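Side-chain contacts in putative uncharacterized protein (Bacteroides vulgatus, PDB 4F7A), which probably binds mucin O-glycans at the bacterial surface as a SusD/RagB-family nutrient-binding outer membrane lipoprotein: residues 55-60 against 298-303; 62-67 against 311-316. All blocks are in the same frame, centred on the assembly; numbering follows the deposited sequence.

How the contacts relate
From the N terminus the chain runs through helix 54-57 and the short strand 61-62 into an irregular loop, so the first halves of both contacts follow one another directly. Some 240 residues later, about half of them helical, it returns in the long loop between helix 279-282 and strand 329-332. There 298-303 meets 55-60, closing contact 1, and 311-316 meets 62-67, closing contact 2. The segments alternate along the sequence, so the two closures cross. Their centres lie about 11 Å apart, and they touch: Met-56 SE packs 3.5 Å from His-62 NE2, and Pro-299 lies against Tyr-312. Together they tie helix 54-57, strand 61-62 and the loop after it to the long later loop.

Contact 1. Residues 55-60 against 298-303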
ATOM      1  N   ASP A  55       1.961   3.327   7.520  1.00 12.97           N
ATOM      2  CA  ASP A  55       2.933   4.309   7.028  1.00 12.78           C
ATOM      3  C   ASP A  55       4.192   4.305   7.888  1.00 12.34           C
ATOM      4  O   ASP A  55       5.277   4.625   7.399  1.00 12.35           O
ATOM      5  CB  ASP A  55       2.325   5.714   7.009  1.00 12.65           C
ATOM      6  CG  ASP A  55       1.374   5.946   5.826  1.00 14.96           C
ATOM      7  OD1 ASP A  55       1.235   5.053   4.953  1.00 15.87           O
ATOM      8  OD2 ASP A  55       0.768   7.039   5.777  1.00 15.27           O
HETATM    9  N   MSE A  56       4.033   3.976   9.168  1.00 11.07           N
HETATM   10  CA  MSE A  56       5.171   3.839  10.050  1.00 12.14           C
HETATM   11  C   MSE A  56       5.815   2.461   9.885  1.00 11.78           C
HETATM   12  O   MSE A  56       7.050   2.352   9.755  1.00 10.29           O
HETATM   13  CB  MSE A  56       4.762   4.063  11.507  1.00 11.61           C
HETATM   14  CG  MSE A  56       5.935   3.819  12.446  1.00 13.81           C
HETATM   15 SE   MSE A  56       5.585   4.281  14.280  0.75 13.52          SE
HETATM   16  CE  MSE A  56       4.024   3.317  14.525  1.00 11.86           C
ATOM     17  N   PHE A  57       4.998   1.400   9.876  1.00 10.83           N
ATOM     18  CA  PHE A  57       5.544   0.057   9.800  1.00 12.09           C
ATOM     19  C   PHE A  57       6.241  -0.208   8.478  1.00 12.70           C
ATOM     20  O   PHE A  57       7.221  -0.963   8.430  1.00 11.87           O
ATOM     21  CB  PHE A  57       4.491  -1.007  10.111  1.00 11.70           C
ATOM     22  CG  PHE A  57       3.909  -0.900  11.517  1.00 14.79           C
ATOM     23  CD1 PHE A  57       4.729  -0.726  12.620  1.00 13.40           C
ATOM     24  CD2 PHE A  57       2.545  -0.972  11.719  1.00 17.14           C
ATOM     25  CE1 PHE A  57       4.187  -0.627  13.883  1.00 15.66           C
ATOM     26  CE2 PHE A  57       1.998  -0.890  12.994  1.00 13.50           C
ATOM     27  CZ  PHE A  57       2.816  -0.715  14.065  1.00 14.23           C
ATOM     28  N   SER A  58       5.797   0.478   7.429  1.00 11.89           N
ATOM     29  CA  SER A  58       6.501   0.447   6.150  1.00 11.33           C
ATOM     30  C   SER A  58       7.950   0.990   6.165  1.00 11.99           C
ATOM     31  O   SER A  58       8.739   0.705   5.234  1.00 12.47           O
ATOM     32  CB  SER A  58       5.711   1.254   5.116  1.00 11.12           C
ATOM     33  OG  SER A  58       5.828   2.651   5.339  1.00 12.34           O
ATOM     34  N   GLY A  59       8.264   1.792   7.171  1.00 13.50           N
ATOM     35  CA  GLY A  59       9.528   2.499   7.273  1.00 12.78           C
ATOM     36  C   GLY A  59       9.553   3.884   6.656  1.00 12.19           C
ATOM     37  O   GLY A  59      10.563   4.584   6.783  1.00 12.49           O
ATOM     38  N   TYR A  60       8.451   4.308   6.028  1.00 12.93           N
ATOM     39  CA  TYR A  60       8.414   5.600   5.343  1.00 11.45           C
ATOM     40  C   TYR A  60       8.384   6.790   6.302  1.00 13.00           C
ATOM     41  O   TYR A  60       9.099   7.778   6.098  1.00 13.15           O
ATOM     42  CB  TYR A  60       7.167   5.764   4.466  1.00 11.93           C
ATOM     43  CG  TYR A  60       7.095   4.969   3.194  1.00 11.22           C
ATOM     44  CD1 TYR A  60       8.226   4.387   2.602  1.00 11.25           C
ATOM     45  CD2 TYR A  60       5.881   4.830   2.547  1.00 11.10           C
ATOM     46  CE1 TYR A  60       8.113   3.673   1.395  1.00 12.50           C
ATOM     47  CE2 TYR A  60       5.764   4.115   1.368  1.00  8.50           C
ATOM     48  CZ  TYR A  60       6.879   3.537   0.796  1.00 11.09           C
ATOM     49  OH  TYR A  60       6.704   2.880  -0.398  1.00 10.14           O
ATOM     50  N   VAL A 298      13.727   9.165  11.439  1.00 11.08           N
ATOM     51  CA  VAL A 298      13.382   8.758  12.778  1.00 12.59           C
ATOM     52  C   VAL A 298      13.427   7.242  12.934  1.00 12.96           C
ATOM     53  O   VAL A 298      12.769   6.522  12.186  1.00 13.40           O
ATOM     54  CB  VAL A 298      11.970   9.303  13.143  1.00 10.94           C
ATOM     55  CG1 VAL A 298      11.574   8.919  14.572  1.00 13.00           C
ATOM     56  CG2 VAL A 298      11.948  10.859  12.931  1.00 12.68           C
ATOM     57  N   PRO A 299      14.198   6.739  13.908  1.00 11.93           N
ATOM     58  CA  PRO A 299      14.209   5.285  14.125  1.00 13.74           C
ATOM     59  C   PRO A 299      12.938   4.818  14.830  1.00 14.04           C
ATOM     60  O   PRO A 299      12.510   5.439  15.801  1.00 13.56           O
ATOM     61  CB  PRO A 299      15.410   5.079  15.051  1.00 14.39           C
ATOM     62  CG  PRO A 299      15.463   6.360  15.834  1.00 15.51           C
ATOM     63  CD  PRO A 299      15.021   7.449  14.894  1.00 14.05           C
ATOM     64  N   GLN A 300      12.354   3.721  14.365  1.00 13.48           N
ATOM     65  CA  GLN A 300      11.161   3.189  15.020  1.00 14.44           C
ATOM     66  C   GLN A 300      11.522   2.508  16.346  1.00 14.88           C
ATOM     67  O   GLN A 300      12.571   1.871  16.482  1.00 15.17           O
ATOM     68  CB  GLN A 300      10.427   2.190  14.105  1.00 15.40           C
ATOM     69  CG  GLN A 300       8.959   1.984  14.506  1.00 13.79           C
ATOM     70  CD  GLN A 300       8.308   0.810  13.840  1.00 18.56           C
ATOM     71  OE1 GLN A 300       8.277   0.738  12.609  1.00 18.43           O
ATOM     72  NE2 GLN A 300       7.697  -0.075  14.641  1.00 13.68           N
ATOM     73  N   GLY A 301      10.627   2.627  17.316  1.00 13.61           N
ATOM     74  CA  GLY A 301      10.730   1.868  18.564  1.00 13.86           C
ATOM     75  C   GLY A 301      11.641   2.456  19.603  1.00 14.14           C
ATOM     76  O   GLY A 301      12.220   1.713  20.405  1.00 14.04           O
ATOM     77  N   VAL A 302      11.795   3.784  19.597  1.00 13.35           N
ATOM     78  CA  VAL A 302      12.509   4.469  20.665  1.00 13.78           C
ATOM     79  C   VAL A 302      11.462   4.907  21.712  1.00 16.56           C
ATOM     80  O   VAL A 302      10.620   5.763  21.446  1.00 15.67           O
ATOM     81  CB  VAL A 302      13.312   5.671  20.146  1.00 13.40           C
ATOM     82  CG1 VAL A 302      14.006   6.407  21.305  1.00 11.47           C
ATOM     83  CG2 VAL A 302      14.364   5.203  19.133  1.00 14.71           C
ATOM     84  N   TYR A 303      11.514   4.281  22.875  1.00 16.74           N
ATOM     85  CA  TYR A 303      10.495   4.455  23.889  1.00 17.48           C
ATOM     86  C   TYR A 303      10.577   5.855  24.465  1.00 18.60           C
ATOM     87  O   TYR A 303      11.656   6.338  24.779  1.00 17.57           O
ATOM     88  CB  TYR A 303      10.668   3.424  25.015  1.00 17.58           C
ATOM     89  CG  TYR A 303       9.665   3.623  26.122  1.00 16.25           C
ATOM     90  CD1 TYR A 303       8.377   3.089  26.025  1.00 15.72           C
ATOM     91  CD2 TYR A 303       9.974   4.399  27.235  1.00 21.33           C
ATOM     92  CE1 TYR A 303       7.445   3.278  27.026  1.00 19.10           C
ATOM     93  CE2 TYR A 303       9.031   4.619  28.238  1.00 28.08           C
ATOM     94  CZ  TYR A 303       7.774   4.056  28.125  1.00 25.37           C
ATOM     95  OH  TYR A 303       6.847   4.267  29.112  1.00 28.27           O
TER
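Gln-300 reaches across to the end of helix 54-57 and lays its amide against Met-56 and Phe-57. Its NE2 comes in at the edge of the Phe-57 ring, in the ring plane, 3.6 Å from CE1, while the amide and ring planes are turned 54° apart. The other amide branch faces the helix: OE1 lies 3.9 Å from CG of Met-56 and 3.5 Å from the backbone O of the same residue, two oxygens with no bond between them. Behind the amide, Gln-300 CG packs 4.1 Å from SE of Met-56, a selenomethionine whose side chain crosses that of the glutamine at about a right angle. Gln-300 holds its CG anti to the backbone N (chi1 -160°) and its chain extended beyond, which carries the amide to the helix.

Thr-73 helps position the glutamine: its backbone O accepts from Gln-300 NE2 and its OG1 from the backbone N of Gly-301. Were an alanine here instead of Gln-300, the Thr-73 carbonyl would probably lose this donor, and a gap would open beside Met-56 and the Phe-57 edge. The Phe-57 ring also meets Trp-439 of helix 435-445. On the helix side, Ser-58 OG donates to Asp-55 O over 2.9 Å from above the carbonyl plane, and Met-56 O is held by Gly-59 N at 2.9 Å. Gly-59 then leaves helical geometry with positive phi, and Ser-58 O receives the indole NE1 of Trp-428. The arrangement is a helix terminus packed against an irregular loop, within the largely helical, TPR-like SusD fold.

Contact 2. Residues 62-67 against 311-316; sequences HDFASK and YYQSYS
Phe-64 and Gln-313 carry the van der Waals part of the contact, lying side by side and pointing the same way. The amide NE2 of Gln-313 comes 3.6 Å from CE2 of Phe-64, with ring and amide planes 52° apart, and further back Gln-313 CB sits 3.9 Å from Phe-64 CD2. Phe-64 holds its CG between the backbone N and carbonyl carbon (chi1 77°), which sets the ring alongside the glutamine chain. Ser-66 OG approaches Tyr-311 more loosely, 4.2 Å from CD2; its hydrogen bond goes to Pro-309 O.

A water makes the polar link, donating to Phe-64 O at 2.6 Å and accepting from Tyr-312 N at 2.9 Å.

Hydrogen bonds within each segment shape the two backbones. Asp-63 OD1 accepts from Ala-65 N at 3.2 Å, an Asx turn, and His-62 ND1 donates almost straight (169°) to Asp-63 O. In the other segment, residues 312-315 form a type I beta turn closed by Tyr-315 N to Tyr-312 O at 3.1 Å, with Tyr-312 CD1 3.5 Å above the centre of the Tyr-315 ring.

The touching side chains carry no charge: the two loops are joined by packing and a bridging water.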
ATOM      1  N   HIS A  62       7.271   8.698  10.364  1.00 13.05           N
ATOM      2  CA  HIS A  62       7.166   8.608  11.824  1.00 14.73           C
ATOM      3  C   HIS A  62       6.691   9.939  12.366  1.00 14.77           C
ATOM      4  O   HIS A  62       6.956  10.989  11.786  1.00 15.29           O
ATOM      5  CB  HIS A  62       8.507   8.204  12.450  1.00 14.16           C
ATOM      6  CG  HIS A  62       8.375   7.508  13.769  1.00 15.22           C
ATOM      7  ND1 HIS A  62       7.975   8.164  14.913  1.00 14.95           N
ATOM      8  CD2 HIS A  62       8.583   6.217  14.126  1.00 16.32           C
ATOM      9  CE1 HIS A  62       7.949   7.307  15.924  1.00 20.02           C
ATOM     10  NE2 HIS A  62       8.310   6.116  15.471  1.00 15.49           N
ATOM     11  N   ASP A  63       5.911   9.883  13.436  1.00 15.43           N
ATOM     12  CA  ASP A  63       5.483  11.065  14.147  1.00 14.94           C
ATOM     13  C   ASP A  63       6.643  11.592  14.995  1.00 17.00           C
ATOM     14  O   ASP A  63       7.640  10.898  15.164  1.00 19.07           O
ATOM     15  CB  ASP A  63       4.241  10.715  14.984  1.00 17.04           C
ATOM     16  CG  ASP A  63       3.300  11.901  15.164  1.00 18.54           C
ATOM     17  OD1 ASP A  63       3.778  12.937  15.651  1.00 19.96           O
ATOM     18  OD2 ASP A  63       2.100  11.799  14.818  1.00 19.69           O
ATOM     19  N   PHE A  64       6.540  12.821  15.496  1.00 15.94           N
ATOM     20  CA  PHE A  64       7.546  13.359  16.421  1.00 18.52           C
ATOM     21  C   PHE A  64       7.070  13.320  17.876  1.00 16.73           C
ATOM     22  O   PHE A  64       7.871  13.536  18.800  1.00 16.28           O
ATOM     23  CB  PHE A  64       7.918  14.812  16.063  1.00 18.17           C
ATOM     24  CG  PHE A  64       6.883  15.823  16.487  1.00 21.00           C
ATOM     25  CD1 PHE A  64       5.686  15.941  15.813  1.00 23.10           C
ATOM     26  CD2 PHE A  64       7.106  16.646  17.585  1.00 31.60           C
ATOM     27  CE1 PHE A  64       4.718  16.865  16.225  1.00 26.20           C
ATOM     28  CE2 PHE A  64       6.144  17.578  17.995  1.00 30.01           C
ATOM     29  CZ  PHE A  64       4.949  17.675  17.314  1.00 33.51           C
ATOM     30  N   ALA A  65       5.781  13.069  18.083  1.00 16.59           N
ATOM     31  CA  ALA A  65       5.190  13.292  19.397  1.00 17.74           C
ATOM     32  C   ALA A  65       5.559  12.161  20.323  1.00 16.28           C
ATOM     33  O   ALA A  65       5.090  11.021  20.141  1.00 15.82           O
ATOM     34  CB  ALA A  65       3.650  13.458  19.311  1.00 18.15           C
ATOM     35  N   SER A  66       6.374  12.474  21.334  1.00 16.07           N
ATOM     36  CA  SER A  66       6.769  11.454  22.341  1.00 17.55           C
ATOM     37  C   SER A  66       5.582  10.848  23.099  1.00 18.43           C
ATOM     38  O   SER A  66       5.650   9.699  23.567  1.00 16.90           O
ATOM     39  CB  SER A  66       7.812  12.006  23.316  1.00 19.90           C
ATOM     40  OG  SER A  66       9.077  12.034  22.670  1.00 19.84           O
ATOM     41  N   LYS A  67       4.472  11.579  23.181  1.00 18.69           N
ATOM     42  CA  LYS A  67       3.241  11.007  23.763  1.00 20.09           C
ATOM     43  C   LYS A  67       2.767   9.717  23.052  1.00 19.54           C
ATOM     44  O   LYS A  67       2.113   8.883  23.667  1.00 20.96           O
ATOM     45  CB  LYS A  67       2.121  12.053  23.855  1.00 20.70           C
ATOM     46  CG  LYS A  67       1.566  12.559  22.567  1.00 27.80           C
ATOM     47  CD  LYS A  67       0.274  13.380  22.776  1.00 31.21           C
ATOM     48  CE  LYS A  67      -0.144  14.000  21.444  1.00 39.68           C
ATOM     49  NZ  LYS A  67      -1.402  14.805  21.492  1.00 45.13           N
ATOM     50  N   TYR A 311      12.044  14.218  20.959  1.00 18.24           N
ATOM     51  CA  TYR A 311      13.455  14.148  20.611  1.00 16.18           C
ATOM     52  C   TYR A 311      13.746  14.310  19.123  1.00 13.36           C
ATOM     53  O   TYR A 311      14.795  14.803  18.761  1.00 13.81           O
ATOM     54  CB  TYR A 311      14.054  12.813  21.072  1.00 16.94           C
ATOM     55  CG  TYR A 311      13.925  12.516  22.562  1.00 16.85           C
ATOM     56  CD1 TYR A 311      14.586  13.290  23.498  1.00 18.91           C
ATOM     57  CD2 TYR A 311      13.177  11.446  23.024  1.00 20.70           C
ATOM     58  CE1 TYR A 311      14.491  13.025  24.871  1.00 20.64           C
ATOM     59  CE2 TYR A 311      13.068  11.176  24.412  1.00 19.61           C
ATOM     60  CZ  TYR A 311      13.744  11.968  25.312  1.00 20.90           C
ATOM     61  OH  TYR A 311      13.653  11.714  26.660  1.00 29.24           O
ATOM     62  N   TYR A 312      12.826  13.888  18.275  1.00 13.92           N
ATOM     63  CA  TYR A 312      13.071  13.798  16.836  1.00 14.54           C
ATOM     64  C   TYR A 312      12.439  14.939  16.036  1.00 15.20           C
ATOM     65  O   TYR A 312      12.356  14.891  14.841  1.00 15.84           O
ATOM     66  CB  TYR A 312      12.605  12.424  16.324  1.00 14.54           C
ATOM     67  CG  TYR A 312      13.449  11.341  16.932  1.00 15.06           C
ATOM     68  CD1 TYR A 312      14.767  11.176  16.541  1.00 13.45           C
ATOM     69  CD2 TYR A 312      12.963  10.539  17.963  1.00 18.30           C
ATOM     70  CE1 TYR A 312      15.586  10.220  17.133  1.00 15.16           C
ATOM     71  CE2 TYR A 312      13.780   9.569  18.575  1.00 16.73           C
ATOM     72  CZ  TYR A 312      15.085   9.418  18.137  1.00 14.30           C
ATOM     73  OH  TYR A 312      15.907   8.524  18.740  1.00 13.11           O
ATOM     74  N   GLN A 313      11.990  15.974  16.731  1.00 17.55           N
ATOM     75  CA  GLN A 313      11.266  17.077  16.112  1.00 17.88           C
ATOM     76  C   GLN A 313      12.067  17.890  15.077  1.00 17.31           C
ATOM     77  O   GLN A 313      11.474  18.582  14.241  1.00 16.85           O
ATOM     78  CB  GLN A 313      10.753  17.948  17.267  1.00 22.13           C
ATOM     79  CG  GLN A 313      10.393  19.345  17.023  1.00 34.31           C
ATOM     80  CD  GLN A 313      10.113  19.993  18.364  1.00 44.14           C
ATOM     81  OE1 GLN A 313      10.943  20.733  18.901  1.00 48.44           O
ATOM     82  NE2 GLN A 313       8.999  19.618  18.960  1.00 35.02           N
ATOM     83  N   SER A 314      13.395  17.810  15.116  1.00 16.34           N
ATOM     84  CA  SER A 314      14.242  18.486  14.122  1.00 17.69           C
ATOM     85  C   SER A 314      14.847  17.566  13.058  1.00 14.42           C
ATOM     86  O   SER A 314      15.709  17.987  12.278  1.00 15.71           O
ATOM     87  CB  SER A 314      15.327  19.286  14.842  1.00 19.51           C
ATOM     88  OG  SER A 314      14.684  20.250  15.660  1.00 25.47           O
ATOM     89  N   TYR A 315      14.370  16.323  13.008  1.00 14.64           N
ATOM     90  CA  TYR A 315      14.709  15.399  11.903  1.00 14.29           C
ATOM     91  C   TYR A 315      14.015  15.804  10.598  1.00 14.76           C
ATOM     92  O   TYR A 315      13.241  16.779  10.553  1.00 14.68           O
ATOM     93  CB  TYR A 315      14.407  13.942  12.306  1.00 12.19           C
ATOM     94  CG  TYR A 315      15.538  13.264  13.066  1.00 11.35           C
ATOM     95  CD1 TYR A 315      16.348  13.964  13.969  1.00 14.73           C
ATOM     96  CD2 TYR A 315      15.796  11.913  12.889  1.00 13.38           C
ATOM     97  CE1 TYR A 315      17.387  13.327  14.668  1.00 14.16           C
ATOM     98  CE2 TYR A 315      16.788  11.277  13.584  1.00 13.11           C
ATOM     99  CZ  TYR A 315      17.607  11.972  14.451  1.00 14.77           C
ATOM    100  OH  TYR A 315      18.619  11.299  15.109  1.00 16.12           O
ATOM    101  N   SER A 316      14.322  15.094   9.518  1.00 14.23           N
ATOM    102  CA  SER A 316      13.798  15.459   8.204  1.00 14.10           C
ATOM    103  C   SER A 316      12.277  15.294   8.126  1.00 14.82           C
ATOM    104  O   SER A 316      11.728  14.299   8.584  1.00 14.29           O
ATOM    105  CB  SER A 316      14.445  14.636   7.101  1.00 13.43           C
ATOM    106  OG  SER A 316      15.790  15.021   6.899  1.00 13.14           O
TER
HETATM  107  O   HOH W   1      10.265  12.588  18.893  1.00 14.32           O